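Local atomic coordinates of myosin-2 (Saccharomyces cerevisiae, PDB entry 6IXO), a protein that moves organelles and other cargo along polarized actin cables, gripping receptor proteins through its globular tail domain, the part in this crystal. Residues 157-162 and 226-231; 97-102 and 209-214; 87-92 and 102-107. All coordinates share one frame; numbering follows the deposited sequence.

Contact 1. Residues 157-162 and 226-231; sequences NIYNIW and FHAVVT
The hydroxyl oxygen of Y159 is touched by two methyl groups of helix 223-247: V229 CG2 lies 3.3 Å from Y159 OH, and A228 CB lies 3.8 Å from the same oxygen. This is helix-to-helix packing within the all-helical cargo-binding tail domain, between helix 134-180 and helix 223-247. The two segments run at a crossing angle of -34° with axes 12.5 Å apart, and at this separation the long aromatic groups of one helix reach the short aliphatic ones of the other. Y159 does most of this. Its CG is anti to the backbone N (chi1 179°), which carries the phenol across to the neighbouring helix, where the side chains of Y159 and V229 lie alongside each other and point opposite ways. V229 CG2 sits at the edge of the phenol, near its plane, and also touches Y159 CE1 at 3.6 Å. It is the valine branch beside the backbone N, and it makes the closer contacts. W162, three residues after Y159, reaches across V229 and offers the rim of its six-membered ring to the same methyl. Its indole N-H is used elsewhere, as NE1 is hydrogen-bonded to L97 O in helix 97-124. M216 of helix 202-218 packs on both W162 and V229, while P380 touches both Y159 and A228, covering the largely buried interface. A single methyl thus serves two aromatic edges, with W162 CZ3 4.0 Å from V229 CG2.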
loop_
_atom_site.group_PDB
_atom_site.type_symbol
_atom_site.label_atom_id
_atom_site.label_comp_id
_atom_site.label_asym_id
_atom_site.label_seq_id
_atom_site.Cartn_x
_atom_site.Cartn_y
_atom_site.Cartn_z
ATOM N N ASN A 157 -3.982 -3.577 10.277
ATOM C CA ASN A 157 -2.610 -3.716 10.742
ATOM C C ASN A 157 -1.677 -4.003 9.606
ATOM O O ASN A 157 -0.665 -3.308 9.456
ATOM C CB ASN A 157 -2.497 -4.831 11.824
ATOM C CG ASN A 157 -3.126 -4.413 13.104
ATOM O OD1 ASN A 157 -3.528 -3.243 13.230
ATOM N ND2 ASN A 157 -3.235 -5.334 14.074
ATOM N N ILE A 158 -1.979 -5.000 8.783
ATOM C CA ILE A 158 -0.980 -5.345 7.763
ATOM C C ILE A 158 -0.981 -4.268 6.654
ATOM O O ILE A 158 0.048 -4.027 6.030
ATOM C CB ILE A 158 -1.174 -6.774 7.151
ATOM C CG1 ILE A 158 -2.516 -6.952 6.431
ATOM C CG2 ILE A 158 -0.925 -7.830 8.213
ATOM C CD1 ILE A 158 -2.423 -8.070 5.378
ATOM N N TYR A 159 -2.099 -3.586 6.459
ATOM C CA TYR A 159 -2.118 -2.495 5.460
ATOM C C TYR A 159 -1.140 -1.383 5.933
ATOM O O TYR A 159 -0.318 -0.859 5.145
ATOM C CB TYR A 159 -3.521 -1.926 5.297
ATOM C CG TYR A 159 -3.521 -0.780 4.278
ATOM C CD1 TYR A 159 -3.555 -1.062 2.928
ATOM C CD2 TYR A 159 -3.492 0.547 4.682
ATOM C CE1 TYR A 159 -3.544 -0.031 1.949
ATOM C CE2 TYR A 159 -3.470 1.617 3.727
ATOM C CZ TYR A 159 -3.486 1.313 2.382
ATOM O OH TYR A 159 -3.526 2.311 1.428
ATOM N N ASN A 160 -1.220 -1.058 7.224
ATOM C CA ASN A 160 -0.362 0.010 7.770
ATOM C C ASN A 160 1.086 -0.382 7.910
ATOM O O ASN A 160 1.989 0.430 7.713
ATOM C CB ASN A 160 -0.925 0.463 9.096
ATOM C CG ASN A 160 -1.952 1.521 8.907
ATOM O OD1 ASN A 160 -1.604 2.668 8.655
ATOM N ND2 ASN A 160 -3.232 1.150 8.945
ATOM N N ILE A 161 1.321 -1.622 8.286
ATOM C CA ILE A 161 2.694 -2.119 8.392
ATOM C C ILE A 161 3.361 -2.053 7.013
ATOM O O ILE A 161 4.499 -1.575 6.846
ATOM C CB ILE A 161 2.717 -3.541 8.923
ATOM C CG1 ILE A 161 2.386 -3.552 10.432
ATOM C CG2 ILE A 161 4.087 -4.217 8.671
ATOM C CD1 ILE A 161 2.048 -4.988 10.981
ATOM N N TRP A 162 2.626 -2.514 6.017
ATOM C CA TRP A 162 3.134 -2.556 4.650
ATOM C C TRP A 162 3.355 -1.161 4.082
ATOM O O TRP A 162 4.387 -0.886 3.488
ATOM C CB TRP A 162 2.157 -3.299 3.767
ATOM C CG TRP A 162 2.624 -3.520 2.332
ATOM C CD1 TRP A 162 3.762 -4.189 1.915
ATOM C CD2 TRP A 162 1.952 -3.097 1.159
ATOM N NE1 TRP A 162 3.800 -4.225 0.538
ATOM C CE2 TRP A 162 2.692 -3.568 0.052
ATOM C CE3 TRP A 162 0.781 -2.370 0.926
ATOM C CZ2 TRP A 162 2.308 -3.324 -1.263
ATOM C CZ3 TRP A 162 0.382 -2.149 -0.394
ATOM C CH2 TRP A 162 1.136 -2.626 -1.467
ATOM N N PHE A 226 -5.660 0.355 -4.856
ATOM C CA PHE A 226 -4.551 0.881 -5.650
ATOM C C PHE A 226 -4.504 2.418 -5.567
ATOM O O PHE A 226 -3.433 3.039 -5.340
ATOM C CB PHE A 226 -4.688 0.419 -7.107
ATOM C CG PHE A 226 -3.692 1.136 -8.047
ATOM C CD1 PHE A 226 -2.360 0.805 -8.012
ATOM C CD2 PHE A 226 -4.129 2.076 -8.928
ATOM C CE1 PHE A 226 -1.400 1.450 -8.866
ATOM C CE2 PHE A 226 -3.208 2.744 -9.805
ATOM C CZ PHE A 226 -1.837 2.421 -9.764
ATOM N N HIS A 227 -5.665 3.048 -5.767
ATOM C CA HIS A 227 -5.747 4.508 -5.690
ATOM C C HIS A 227 -5.246 5.017 -4.342
ATOM O O HIS A 227 -4.498 5.986 -4.273
ATOM C CB HIS A 227 -7.182 5.014 -5.926
ATOM C CG HIS A 227 -7.275 6.508 -5.980
ATOM N ND1 HIS A 227 -7.546 7.281 -4.867
ATOM C CD2 HIS A 227 -7.068 7.379 -6.997
ATOM C CE1 HIS A 227 -7.516 8.560 -5.203
ATOM N NE2 HIS A 227 -7.227 8.646 -6.489
ATOM N N ALA A 228 -5.661 4.374 -3.262
ATOM C CA ALA A 228 -5.287 4.865 -1.913
ATOM C C ALA A 228 -3.797 4.732 -1.697
ATOM O O ALA A 228 -3.136 5.647 -1.209
ATOM C CB ALA A 228 -6.089 4.045 -0.797
ATOM N N VAL A 229 -3.265 3.568 -2.040
ATOM C CA VAL A 229 -1.857 3.308 -1.793
ATOM C C VAL A 229 -0.991 4.298 -2.572
ATOM O O VAL A 229 -0.079 4.929 -2.041
ATOM C CB VAL A 229 -1.486 1.886 -2.213
ATOM C CG1 VAL A 229 0.062 1.731 -2.259
ATOM C CG2 VAL A 229 -2.159 0.873 -1.248
ATOM N N VAL A 230 -1.294 4.459 -3.852
ATOM C CA VAL A 230 -0.422 5.302 -4.655
ATOM C C VAL A 230 -0.567 6.786 -4.337
ATOM O O VAL A 230 0.431 7.543 -4.332
ATOM C CB VAL A 230 -0.694 5.039 -6.168
ATOM C CG1 VAL A 230 0.091 6.080 -7.031
ATOM C CG2 VAL A 230 -0.218 3.622 -6.483
ATOM N N THR A 231 -1.786 7.242 -4.058
ATOM C CA THR A 231 -2.014 8.631 -3.653
ATOM C C THR A 231 -1.237 8.952 -2.369
ATOM O O THR A 231 -0.619 10.029 -2.205
ATOM C CB THR A 231 -3.528 8.876 -3.436
ATOM O OG1 THR A 231 -4.183 8.882 -4.711
ATOM C CG2 THR A 231 -3.766 10.206 -2.732
#

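Contact 2. Residues 97-102 and 209-214; sequences LIPSGV and FNSIYW. With SO4 (sulfate ion), chain B.
A nearly parallel helix pair, the start of helix 97-124 lying along helix 202-218, forms this part of the helical tail domain. The segment axes approach to 9.4 Å at a crossing angle of -24°, and the backbones are nearest at I98 and I212, whose CA atoms are 6.2 Å apart. I98 carries the contact. With chi1 at -69°, its CG2 branch stands anti to the backbone N and presses on the backbone of the opposing helix, 3.8 Å from I212 CA. The same methyl meets the serine hydroxyl, I98 CG2 being 3.6 Å from S211 OG, and I98 CD1 lies against S211 CB and OG as well. The side chains of I98 and I212 are roughly perpendicular where they meet, with I98 CG2 3.9 Å from I212 CG1. F208 and C215, one turn to each side of this patch on helix 202-218, also pack on I98. A sulfate ion, probably from the crystallisation liquor, is bound at W214. Its sulfur lies in the plane of the indole, at the edge, and W214 NE1 makes two weak hydrogen bonds, to sulfate O4 (3.0 Å) and sulfate O2 (3.3 Å), the latter the straighter at 163°. H274 NE2 is also hydrogen-bonded to the sulfate, and on the indole face Y213 CE2 rests over the centre. The chemistry is therefore divided: van der Waals packing of an isoleucine joins the helices, whereas the polar ring nitrogens of W214 and H274 make a place where an anion can settle, though only loosely on the tryptophan side.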
loop_
_atom_site.group_PDB
_atom_site.type_symbol
_atom_site.label_atom_id
_atom_site.label_comp_id
_atom_site.label_asym_id
_atom_site.label_seq_id
_atom_site.Cartn_x
_atom_site.Cartn_y
_atom_site.Cartn_z
ATOM N N LEU A 97 9.068 -6.988 -1.152
ATOM C CA LEU A 97 8.132 -6.200 -0.347
ATOM C C LEU A 97 6.796 -5.927 -1.029
ATOM O O LEU A 97 5.736 -6.100 -0.430
ATOM C CB LEU A 97 8.791 -4.860 0.029
ATOM C CG LEU A 97 7.871 -3.933 0.817
ATOM C CD1 LEU A 97 7.444 -4.521 2.130
ATOM C CD2 LEU A 97 8.660 -2.628 1.044
ATOM N N ILE A 98 6.826 -5.505 -2.284
ATOM C CA ILE A 98 5.570 -5.138 -2.935
ATOM C C ILE A 98 4.734 -6.404 -3.273
ATOM O O ILE A 98 3.589 -6.491 -2.831
ATOM C CB ILE A 98 5.818 -4.276 -4.225
ATOM C CG1 ILE A 98 6.350 -2.887 -3.811
ATOM C CG2 ILE A 98 4.528 -4.156 -5.047
ATOM C CD1 ILE A 98 7.106 -2.125 -5.021
ATOM N N PRO A 99 5.292 -7.371 -4.032
ATOM C CA PRO A 99 4.413 -8.530 -4.305
ATOM C C PRO A 99 3.985 -9.269 -3.039
ATOM O O PRO A 99 2.809 -9.647 -2.966
ATOM C CB PRO A 99 5.266 -9.448 -5.216
ATOM C CG PRO A 99 6.668 -8.929 -5.105
ATOM C CD PRO A 99 6.576 -7.475 -4.743
ATOM N N SER A 100 4.868 -9.452 -2.050
ATOM C CA SER A 100 4.430 -10.226 -0.872
ATOM C C SER A 100 3.386 -9.465 -0.103
ATOM O O SER A 100 2.456 -10.043 0.431
ATOM C CB SER A 100 5.595 -10.588 0.024
ATOM O OG SER A 100 6.463 -11.474 -0.671
ATOM N N GLY A 101 3.518 -8.144 -0.042
ATOM C CA GLY A 101 2.511 -7.385 0.687
ATOM C C GLY A 101 1.154 -7.427 0.015
ATOM O O GLY A 101 0.124 -7.534 0.664
ATOM N N VAL A 102 1.131 -7.312 -1.302
ATOM C CA VAL A 102 -0.156 -7.315 -1.995
ATOM C C VAL A 102 -0.808 -8.708 -1.860
ATOM O O VAL A 102 -2.030 -8.844 -1.653
ATOM C CB VAL A 102 0.022 -6.944 -3.489
ATOM C CG1 VAL A 102 -1.307 -7.047 -4.237
ATOM C CG2 VAL A 102 0.623 -5.459 -3.611
ATOM N N PHE A 209 6.699 2.058 -8.653
ATOM C CA PHE A 209 5.263 2.270 -8.829
ATOM C C PHE A 209 4.655 1.296 -9.863
ATOM O O PHE A 209 3.529 0.787 -9.668
ATOM C CB PHE A 209 4.972 3.717 -9.245
ATOM C CG PHE A 209 5.001 4.665 -8.108
ATOM C CD1 PHE A 209 3.903 4.790 -7.264
ATOM C CD2 PHE A 209 6.151 5.420 -7.842
ATOM C CE1 PHE A 209 3.930 5.658 -6.171
ATOM C CE2 PHE A 209 6.194 6.294 -6.752
ATOM C CZ PHE A 209 5.084 6.416 -5.909
ATOM N N ASN A 210 5.373 0.996 -10.943
ATOM C CA ASN A 210 4.857 -0.044 -11.856
ATOM C C ASN A 210 4.603 -1.389 -11.172
ATOM O O ASN A 210 3.666 -2.128 -11.510
ATOM C CB ASN A 210 5.826 -0.285 -12.982
ATOM C CG ASN A 210 5.457 0.476 -14.189
ATOM O OD1 ASN A 210 4.284 0.508 -14.562
ATOM N ND2 ASN A 210 6.440 1.107 -14.818
ATOM N N SER A 211 5.485 -1.716 -10.243
ATOM C CA SER A 211 5.394 -2.994 -9.542
ATOM C C SER A 211 4.146 -2.989 -8.668
ATOM O O SER A 211 3.416 -3.984 -8.603
ATOM C CB SER A 211 6.665 -3.224 -8.723
ATOM O OG SER A 211 6.598 -4.457 -8.023
ATOM N N ILE A 212 3.869 -1.860 -8.011
ATOM C CA ILE A 212 2.614 -1.767 -7.264
ATOM C C ILE A 212 1.440 -1.944 -8.200
ATOM O O ILE A 212 0.529 -2.734 -7.935
ATOM C CB ILE A 212 2.494 -0.446 -6.548
ATOM C CG1 ILE A 212 3.555 -0.376 -5.445
ATOM C CG2 ILE A 212 1.120 -0.299 -5.869
ATOM C CD1 ILE A 212 3.630 0.987 -4.781
ATOM N N TYR A 213 1.464 -1.220 -9.314
ATOM C CA TYR A 213 0.367 -1.340 -10.276
ATOM C C TYR A 213 0.125 -2.763 -10.750
ATOM O O TYR A 213 -1.032 -3.274 -10.717
ATOM C CB TYR A 213 0.672 -0.431 -11.498
ATOM C CG TYR A 213 -0.356 -0.587 -12.605
ATOM C CD1 TYR A 213 -1.532 0.151 -12.589
ATOM C CD2 TYR A 213 -0.140 -1.457 -13.666
ATOM C CE1 TYR A 213 -2.466 0.039 -13.607
ATOM C CE2 TYR A 213 -1.069 -1.579 -14.696
ATOM C CZ TYR A 213 -2.231 -0.830 -14.653
ATOM O OH TYR A 213 -3.159 -0.927 -15.661
ATOM N N TRP A 214 1.185 -3.431 -11.223
ATOM C CA TRP A 214 0.987 -4.754 -11.852
ATOM C C TRP A 214 0.675 -5.855 -10.838
ATOM O O TRP A 214 -0.077 -6.777 -11.153
ATOM C CB TRP A 214 2.208 -5.138 -12.683
ATOM C CG TRP A 214 2.183 -4.468 -13.994
ATOM C CD1 TRP A 214 3.018 -3.456 -14.439
ATOM C CD2 TRP A 214 1.226 -4.690 -15.034
ATOM N NE1 TRP A 214 2.641 -3.082 -15.711
ATOM C CE2 TRP A 214 1.546 -3.819 -16.093
ATOM C CE3 TRP A 214 0.127 -5.555 -15.172
ATOM C CZ2 TRP A 214 0.807 -3.783 -17.281
ATOM C CZ3 TRP A 214 -0.596 -5.522 -16.342
ATOM C CH2 TRP A 214 -0.258 -4.640 -17.384
HETATM S S SO4 B . 3.354 -0.425 -18.173
HETATM O O1 SO4 B . 3.892 0.912 -18.406
HETATM O O2 SO4 B . 4.438 -1.343 -17.832
HETATM O O3 SO4 B . 2.670 -0.887 -19.377
HETATM O O4 SO4 B . 2.403 -0.379 -17.070
#

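Contact 3. Residues 87-92 and 102-107; sequences KVVTQL and VFWLAN
Apolar packing of V88 and V89 on W104 joins two consecutive helices, 71-90 and 97-124, in an antiparallel helical hairpin of the tail domain. The two valines take different parts of the tryptophan. V88 lies across it and brings CG1 to the pyrrole portion, 3.5 Å from W104 NE1. V89 runs alongside, pointing the other way, and sets CG2 at the root of the side chain, 3.8 Å from W104 CB. The indole is placed for this by a chi1 of -79°, with CG beside the backbone N.

Aromatic contacts hold the indole from other directions. F103 CD2 lies over one face of W104, offset toward the rim, while W104 CE2 meets the F103 ring at its edge. F35 packs edge-to-face on W104 and also touches V88.

The polar bonds to F103 O are made within the second helix, by N107. F103 O receives N107 N at 3.0 Å and also N107 ND2, which approaches from above the carbonyl plane at 2.9 Å. That amide nitrogen, hydrogen-bonded to V51 O too, sits 3.5 Å above the F103 ring, over its centre.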
loop_
_atom_site.group_PDB
_atom_site.type_symbol
_atom_site.label_atom_id
_atom_site.label_comp_id
_atom_site.label_asym_id
_atom_site.label_seq_id
_atom_site.Cartn_x
_atom_site.Cartn_y
_atom_site.Cartn_z
ATOM N N LYS A 87 2.828 -11.365 11.756
ATOM C CA LYS A 87 4.271 -11.536 11.893
ATOM C C LYS A 87 4.948 -11.654 10.534
ATOM O O LYS A 87 6.007 -11.060 10.298
ATOM C CB LYS A 87 4.600 -12.760 12.746
ATOM C CG LYS A 87 6.108 -12.989 12.891
ATOM C CD LYS A 87 6.446 -14.048 13.943
ATOM C CE LYS A 87 7.947 -14.103 14.220
ATOM N NZ LYS A 87 8.319 -15.171 15.188
ATOM N N VAL A 88 4.350 -12.413 9.627
ATOM C CA VAL A 88 4.931 -12.538 8.298
ATOM C C VAL A 88 5.004 -11.180 7.605
ATOM O O VAL A 88 6.003 -10.846 6.969
ATOM C CB VAL A 88 4.129 -13.544 7.414
ATOM C CG1 VAL A 88 4.570 -13.445 5.971
ATOM C CG2 VAL A 88 4.385 -14.993 7.939
ATOM N N VAL A 89 3.965 -10.364 7.746
ATOM C CA VAL A 89 4.003 -9.096 7.017
ATOM C C VAL A 89 5.048 -8.151 7.682
ATOM O O VAL A 89 5.717 -7.383 7.012
ATOM C CB VAL A 89 2.636 -8.463 6.995
ATOM C CG1 VAL A 89 2.711 -7.032 6.438
ATOM C CG2 VAL A 89 1.628 -9.364 6.115
ATOM N N THR A 90 5.224 -8.290 8.992
ATOM C CA THR A 90 6.178 -7.475 9.754
ATOM C C THR A 90 7.633 -7.709 9.299
ATOM O O THR A 90 8.502 -6.820 9.376
ATOM C CB THR A 90 5.968 -7.775 11.269
ATOM O OG1 THR A 90 4.680 -7.259 11.638
ATOM C CG2 THR A 90 7.020 -7.094 12.147
ATOM N N GLN A 91 7.883 -8.901 8.780
ATOM C CA GLN A 91 9.222 -9.323 8.376
ATOM C C GLN A 91 9.497 -9.087 6.894
ATOM O O GLN A 91 10.597 -9.355 6.424
ATOM C CB GLN A 91 9.403 -10.810 8.728
ATOM C CG GLN A 91 9.444 -11.017 10.262
ATOM C CD GLN A 91 9.660 -12.468 10.682
ATOM O OE1 GLN A 91 9.332 -13.398 9.950
ATOM N NE2 GLN A 91 10.223 -12.659 11.870
ATOM N N LEU A 92 8.515 -8.573 6.156
ATOM C CA LEU A 92 8.726 -8.345 4.728
ATOM C C LEU A 92 9.798 -7.265 4.493
ATOM O O LEU A 92 9.823 -6.238 5.180
ATOM C CB LEU A 92 7.443 -7.913 4.044
ATOM C CG LEU A 92 6.316 -8.961 4.082
ATOM C CD1 LEU A 92 5.175 -8.393 3.267
ATOM C CD2 LEU A 92 6.829 -10.276 3.481
ATOM N N VAL A 102 1.131 -7.312 -1.302
ATOM C CA VAL A 102 -0.156 -7.315 -1.995
ATOM C C VAL A 102 -0.808 -8.708 -1.860
ATOM O O VAL A 102 -2.030 -8.844 -1.653
ATOM C CB VAL A 102 0.022 -6.944 -3.489
ATOM C CG1 VAL A 102 -1.307 -7.047 -4.237
ATOM C CG2 VAL A 102 0.623 -5.459 -3.611
ATOM N N PHE A 103 0.041 -9.714 -1.976
ATOM C CA PHE A 103 -0.364 -11.111 -1.797
ATOM C C PHE A 103 -1.103 -11.269 -0.474
ATOM O O PHE A 103 -2.219 -11.824 -0.416
ATOM C CB PHE A 103 0.887 -12.006 -1.829
ATOM C CG PHE A 103 0.587 -13.477 -1.593
ATOM C CD1 PHE A 103 0.198 -14.291 -2.652
ATOM C CD2 PHE A 103 0.756 -14.028 -0.327
ATOM C CE1 PHE A 103 -0.075 -15.659 -2.441
ATOM C CE2 PHE A 103 0.514 -15.421 -0.117
ATOM C CZ PHE A 103 0.106 -16.206 -1.184
ATOM N N TRP A 104 -0.484 -10.802 0.613
ATOM C CA TRP A 104 -1.108 -10.976 1.924
ATOM C C TRP A 104 -2.346 -10.101 2.084
ATOM O O TRP A 104 -3.306 -10.515 2.718
ATOM C CB TRP A 104 -0.093 -10.728 3.061
ATOM C CG TRP A 104 0.744 -11.939 3.221
ATOM C CD1 TRP A 104 2.054 -12.086 2.922
ATOM C CD2 TRP A 104 0.270 -13.232 3.621
ATOM N NE1 TRP A 104 2.451 -13.374 3.138
ATOM C CE2 TRP A 104 1.369 -14.110 3.556
ATOM C CE3 TRP A 104 -0.972 -13.726 4.025
ATOM C CZ2 TRP A 104 1.266 -15.453 3.891
ATOM C CZ3 TRP A 104 -1.081 -15.088 4.333
ATOM C CH2 TRP A 104 0.034 -15.922 4.273
ATOM N N LEU A 105 -2.346 -8.901 1.504
ATOM C CA LEU A 105 -3.573 -8.103 1.504
ATOM C C LEU A 105 -4.717 -8.862 0.828
ATOM O O LEU A 105 -5.865 -8.836 1.301
ATOM C CB LEU A 105 -3.335 -6.747 0.788
ATOM C CG LEU A 105 -2.438 -5.750 1.586
ATOM C CD1 LEU A 105 -2.104 -4.498 0.706
ATOM C CD2 LEU A 105 -3.114 -5.325 2.887
ATOM N N ALA A 106 -4.419 -9.496 -0.310
ATOM C CA ALA A 106 -5.458 -10.237 -1.042
ATOM C C ALA A 106 -6.008 -11.366 -0.146
ATOM O O ALA A 106 -7.235 -11.599 -0.063
ATOM C CB ALA A 106 -4.905 -10.819 -2.304
ATOM N N ASN A 107 -5.093 -12.060 0.520
ATOM C CA ASN A 107 -5.493 -13.241 1.295
ATOM C C ASN A 107 -6.285 -12.882 2.540
ATOM O O ASN A 107 -7.280 -13.539 2.890
ATOM C CB ASN A 107 -4.262 -14.077 1.649
ATOM C CG ASN A 107 -3.941 -15.046 0.555
ATOM O OD1 ASN A 107 -4.545 -16.151 0.464
ATOM N ND2 ASN A 107 -3.077 -14.620 -0.369
#

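How the contacts relate
The three contacts are neighbours in the helical core, with centres 11 to 12 Å apart. W162 joins contact 1 to both others: its NE1 also packs 3.4 Å from G101 CA of contact 2, and its CH2 lies 3.6 Å from CG2 of V102, the residue that contacts 2 and 3 share. Contact 3 also reaches contact 1 through V89 CG2, 3.6 Å from I158 CG2, and contact 2 through L92, which packs on L97 and S100. F226 meets Y213 edge-to-face, tying contacts 1 and 2 a second time. Of the three, contact 2 includes the bound sulfate. Along the chain, contact 3 closes before contact 1 opens, whereas contact 2 interlocks with both.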